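Local coordinates for AT-less polyketide synthase (Streptomyces platensis subsp. rosaceus, PDB 4TKT), which probably catalyses the decarboxylative Claisen condensation that lengthens the polyketide chain, as a ketosynthase domain of the isomigrastatin assembly line, at residues 135-140 and 179-184; 139-144 and 215-220. All blocks are in the same frame, centred on the assembly; numbering follows the deposited sequence.

How the contacts relate
Contacts 1 and 2 both draw on residues 135-144, where the chain leaves strand 129-136 and turns into helix 142-151; they share Tyr139 and Ser140, and their centres lie about 14 Å apart. In contact 1 the end of that strand pairs with 179-182, the outermost strand at this end of the sheet within the chain. Contact 2 comes next along the chain and packs the following turn against 215-220, which joins strand 208-214 to helix 220-227. Because 208-214 flanks 129-136 on its other side, the two contacts tie together the exits of three neighbouring parallel strands, a region of the thiolase fold close to where ketosynthases carry their nucleophilic cysteine.

Contact 1 (135-140 and 179-184); sequences AGAMYS and SVTVDT
Ala135 and Val182 lie on adjacent parallel strands, and Val182 N gives Ala135 O a 2.8 Å hydrogen bond. Ala135 N returns a nearly straight bond to Val180 O, so Ala135 straddles Thr181. Thr181 CG2, anti to the backbone N, rests 3.5 Å from Ala135 O, while its OG1 stands near Ala135 CB and bonds to Leu162 O. On the opposite face of the sheet, Val182 meets Ala192 and Leu195 of helix 188-202. A third backbone hydrogen bond, longer at 3.3 Å, runs from Ala137 N to Val182 O, with the donor tilted 22° from the carbonyl plane. This is the outermost pair of the thiolase-type sheet within this chain; strand 179-182 leads toward helix 188-202 through the turn that bears the nucleophilic cysteine in ketosynthases. Past the ladder, Asp183 meets the other chain segment by packing contacts alone. Its CB touches Ala137 O at 3.4 Å, and CG, anti to the backbone N (chi1 -176°), brings the carboxylate alongside Met138. OD1 lies 3.2 Å from Met138 CB and accepts a hydrogen bond from Met185 N, whereas OD2 faces Met138 CA at 3.9 Å. Met138, a selenomethionine, contacts Glu363 and Ser364.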
# COMPACT_ATOMS: atom_id res chain seq x y z
N ALA A 135 11.01 0.26 4.92
CA ALA A 135 10.25 1.44 4.54
C ALA A 135 11.06 2.37 3.65
O ALA A 135 12.26 2.52 3.84
CB ALA A 135 9.77 2.17 5.78
N GLY A 136 10.39 2.98 2.69
CA GLY A 136 11.02 3.97 1.84
C GLY A 136 10.44 5.35 2.08
O GLY A 136 9.23 5.53 2.05
N ALA A 137 11.32 6.32 2.33
CA ALA A 137 10.90 7.70 2.52
C ALA A 137 12.08 8.62 2.22
O ALA A 137 13.23 8.20 2.32
CB ALA A 137 10.39 7.92 3.92
N MSE A 138 11.80 9.87 1.86
CA MSE A 138 12.87 10.78 1.48
C MSE A 138 12.77 12.18 2.10
O MSE A 138 13.74 12.93 2.07
CB MSE A 138 12.93 10.91 -0.04
CG MSE A 138 11.69 11.51 -0.68
SE MSE A 138 11.90 11.77 -2.62
CE MSE A 138 13.30 13.13 -2.61
N TYR A 139 11.62 12.53 2.67
CA TYR A 139 11.44 13.86 3.25
C TYR A 139 11.27 13.83 4.76
O TYR A 139 10.58 12.96 5.30
CB TYR A 139 10.23 14.56 2.64
CG TYR A 139 10.40 14.95 1.19
CD1 TYR A 139 11.27 15.96 0.81
CD2 TYR A 139 9.66 14.32 0.19
CE1 TYR A 139 11.43 16.32 -0.51
CE2 TYR A 139 9.81 14.67 -1.14
CZ TYR A 139 10.69 15.67 -1.48
OH TYR A 139 10.85 16.03 -2.80
N SER A 140 11.90 14.78 5.44
CA SER A 140 11.68 15.00 6.86
C SER A 140 11.27 16.45 7.10
O SER A 140 12.02 17.22 7.70
CB SER A 140 12.93 14.67 7.68
OG SER A 140 13.19 13.28 7.66
N SER A 179 14.85 -3.95 10.65
CA SER A 179 14.00 -2.77 10.65
C SER A 179 14.76 -1.63 10.00
O SER A 179 15.65 -1.04 10.61
CB SER A 179 13.56 -2.40 12.07
OG SER A 179 12.62 -1.34 12.06
N VAL A 180 14.41 -1.32 8.76
CA VAL A 180 15.21 -0.41 7.94
C VAL A 180 14.37 0.60 7.17
O VAL A 180 13.39 0.24 6.52
CB VAL A 180 16.08 -1.20 6.93
CG1 VAL A 180 16.82 -0.26 6.01
CG2 VAL A 180 17.06 -2.10 7.65
N THR A 181 14.77 1.87 7.23
CA THR A 181 14.23 2.86 6.32
C THR A 181 15.30 3.22 5.30
O THR A 181 16.43 3.54 5.66
CB THR A 181 13.77 4.13 7.04
OG1 THR A 181 12.83 3.79 8.06
CG2 THR A 181 13.11 5.09 6.06
N VAL A 182 14.95 3.14 4.02
CA VAL A 182 15.89 3.47 2.96
C VAL A 182 15.47 4.70 2.19
O VAL A 182 14.28 4.94 1.95
CB VAL A 182 16.06 2.30 1.98
CG1 VAL A 182 16.73 1.14 2.66
CG2 VAL A 182 14.72 1.88 1.40
N ASP A 183 16.46 5.50 1.80
CA ASP A 183 16.21 6.66 0.97
C ASP A 183 17.01 6.55 -0.33
O ASP A 183 18.24 6.59 -0.32
CB ASP A 183 16.57 7.95 1.71
CG ASP A 183 16.24 9.19 0.90
OD1 ASP A 183 15.54 9.07 -0.12
OD2 ASP A 183 16.69 10.30 1.29
N THR A 184 16.29 6.38 -1.43
CA THR A 184 16.87 6.49 -2.76
C THR A 184 15.98 7.40 -3.58
O THR A 184 15.85 7.25 -4.80
CB THR A 184 17.00 5.12 -3.45
OG1 THR A 184 15.71 4.51 -3.55
CG2 THR A 184 17.93 4.21 -2.66

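Contact 2 (139-144 and 215-220); sequences YSEYQL and LSVHPG
Glu141 and His218 meet at the dense centre of this contact, their CB atoms 3.8 Å apart. Val217 closes in beside them, its CG2 touching Glu141 CB at 3.8 Å and approaching Tyr142 N. Next to this aliphatic cluster Leu144 covers the His218 imidazole: CD1 sits over one face in a CH-pi contact, 3.9 Å from the ring centroid and 16° off its normal, while Leu144 CB approaches NE2. Pro219 CD presses on the opposite face, so the ring is held between the two side chains. With His218 CG anti to the backbone N (chi1 -165°), the ring lies beside the following residues, and its ND1 accepts a 3.0 Å hydrogen bond from Gly220 N. That bond caps the start of helix 220-227, though Gly220 N lies 31° out of the ring plane, and NE2 bonds to Glu148 of helix 142-151. Two strand-to-helix connections of the thiolase fold are joined here, those following the adjacent parallel strands 129-136 and 208-214. An alanine in place of His218 would probably leave Gly220 N without its capping acceptor, Glu148 without its mate and Leu144 CD1 facing a gap. Packing is looser toward the carboxylate of Glu141, and no direct hydrogen bond spans the segments. The Glu141 side chain runs extended beyond CG, carrying OE1 toward Leu215, and a water bridges them from the side, donating to Glu141 OE1 and to Leu215 O, at 2.9 Å each. Leu215 O also accepts a hydrogen bond from Lys221 NZ. At the other margin, Leu144 is exposed to solvent even as its CD1 covers the imidazole.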
# COMPACT_ATOMS: atom_id res chain seq x y z
N TYR A 139 11.62 12.53 2.67
CA TYR A 139 11.44 13.86 3.25
C TYR A 139 11.27 13.83 4.76
O TYR A 139 10.58 12.96 5.30
CB TYR A 139 10.23 14.56 2.64
CG TYR A 139 10.40 14.95 1.19
CD1 TYR A 139 11.27 15.96 0.81
CD2 TYR A 139 9.66 14.32 0.19
CE1 TYR A 139 11.43 16.32 -0.51
CE2 TYR A 139 9.81 14.67 -1.14
CZ TYR A 139 10.69 15.67 -1.48
OH TYR A 139 10.85 16.03 -2.80
N SER A 140 11.90 14.78 5.44
CA SER A 140 11.68 15.00 6.86
C SER A 140 11.27 16.45 7.10
O SER A 140 12.02 17.22 7.70
CB SER A 140 12.93 14.67 7.68
OG SER A 140 13.19 13.28 7.66
N GLU A 141 10.09 16.81 6.62
CA GLU A 141 9.66 18.20 6.60
C GLU A 141 8.98 18.69 7.88
O GLU A 141 9.07 19.87 8.21
CB GLU A 141 8.71 18.43 5.43
CG GLU A 141 9.38 18.35 4.08
CD GLU A 141 8.43 18.72 2.95
OE1 GLU A 141 7.29 18.20 2.94
OE2 GLU A 141 8.83 19.54 2.10
N TYR A 142 8.30 17.79 8.59
CA TYR A 142 7.59 18.15 9.82
C TYR A 142 8.53 18.86 10.78
O TYR A 142 8.18 19.87 11.39
CB TYR A 142 7.00 16.89 10.47
CG TYR A 142 5.83 17.14 11.39
CD1 TYR A 142 4.70 17.83 10.95
CD2 TYR A 142 5.82 16.65 12.69
CE1 TYR A 142 3.62 18.04 11.78
CE2 TYR A 142 4.75 16.86 13.53
CZ TYR A 142 3.65 17.56 13.07
OH TYR A 142 2.58 17.76 13.91
N GLN A 143 9.74 18.32 10.87
CA GLN A 143 10.87 18.92 11.58
C GLN A 143 11.00 20.44 11.41
O GLN A 143 11.33 21.15 12.37
CB GLN A 143 12.14 18.23 11.08
CG GLN A 143 13.34 18.34 11.97
CD GLN A 143 14.52 17.59 11.39
OE1 GLN A 143 14.48 17.15 10.24
NE2 GLN A 143 15.57 17.43 12.19
N LEU A 144 10.76 20.93 10.20
CA LEU A 144 10.96 22.34 9.88
C LEU A 144 10.02 23.26 10.66
O LEU A 144 10.37 24.39 10.98
CB LEU A 144 10.77 22.57 8.38
CG LEU A 144 11.74 21.79 7.49
CD1 LEU A 144 11.29 21.85 6.04
CD2 LEU A 144 13.14 22.34 7.64
N LEU A 215 4.58 12.46 2.17
CA LEU A 215 3.59 13.49 2.45
C LEU A 215 4.11 14.87 2.08
O LEU A 215 5.32 15.11 2.04
CB LEU A 215 3.18 13.46 3.92
CG LEU A 215 2.55 12.16 4.43
CD1 LEU A 215 2.19 12.27 5.90
CD2 LEU A 215 1.33 11.79 3.59
N SER A 216 3.19 15.79 1.80
CA SER A 216 3.54 17.17 1.51
C SER A 216 3.02 18.08 2.61
O SER A 216 1.97 18.71 2.46
CB SER A 216 2.99 17.60 0.15
OG SER A 216 3.51 16.81 -0.90
N VAL A 217 3.75 18.15 3.71
CA VAL A 217 3.26 18.83 4.91
C VAL A 217 3.79 20.26 5.05
O VAL A 217 3.36 21.00 5.93
CB VAL A 217 3.63 18.04 6.18
CG1 VAL A 217 3.28 16.57 6.01
CG2 VAL A 217 5.11 18.19 6.46
N HIS A 218 4.71 20.64 4.17
CA HIS A 218 5.40 21.92 4.29
C HIS A 218 5.55 22.59 2.92
O HIS A 218 5.75 21.92 1.91
CB HIS A 218 6.76 21.71 4.95
CG HIS A 218 7.41 22.96 5.45
ND1 HIS A 218 8.27 23.71 4.68
CD2 HIS A 218 7.32 23.59 6.64
CE1 HIS A 218 8.69 24.75 5.38
NE2 HIS A 218 8.13 24.70 6.57
N PRO A 219 5.43 23.93 2.87
CA PRO A 219 5.53 24.64 1.59
C PRO A 219 6.93 24.60 0.97
O PRO A 219 7.07 24.86 -0.23
CB PRO A 219 5.14 26.08 1.96
CG PRO A 219 5.42 26.18 3.42
CD PRO A 219 5.10 24.83 3.98
N GLY A 220 7.94 24.27 1.76
CA GLY A 220 9.31 24.24 1.30
C GLY A 220 9.53 23.43 0.04
O GLY A 220 10.26 23.85 -0.86
O HOH W 1 6.99 15.73 4.37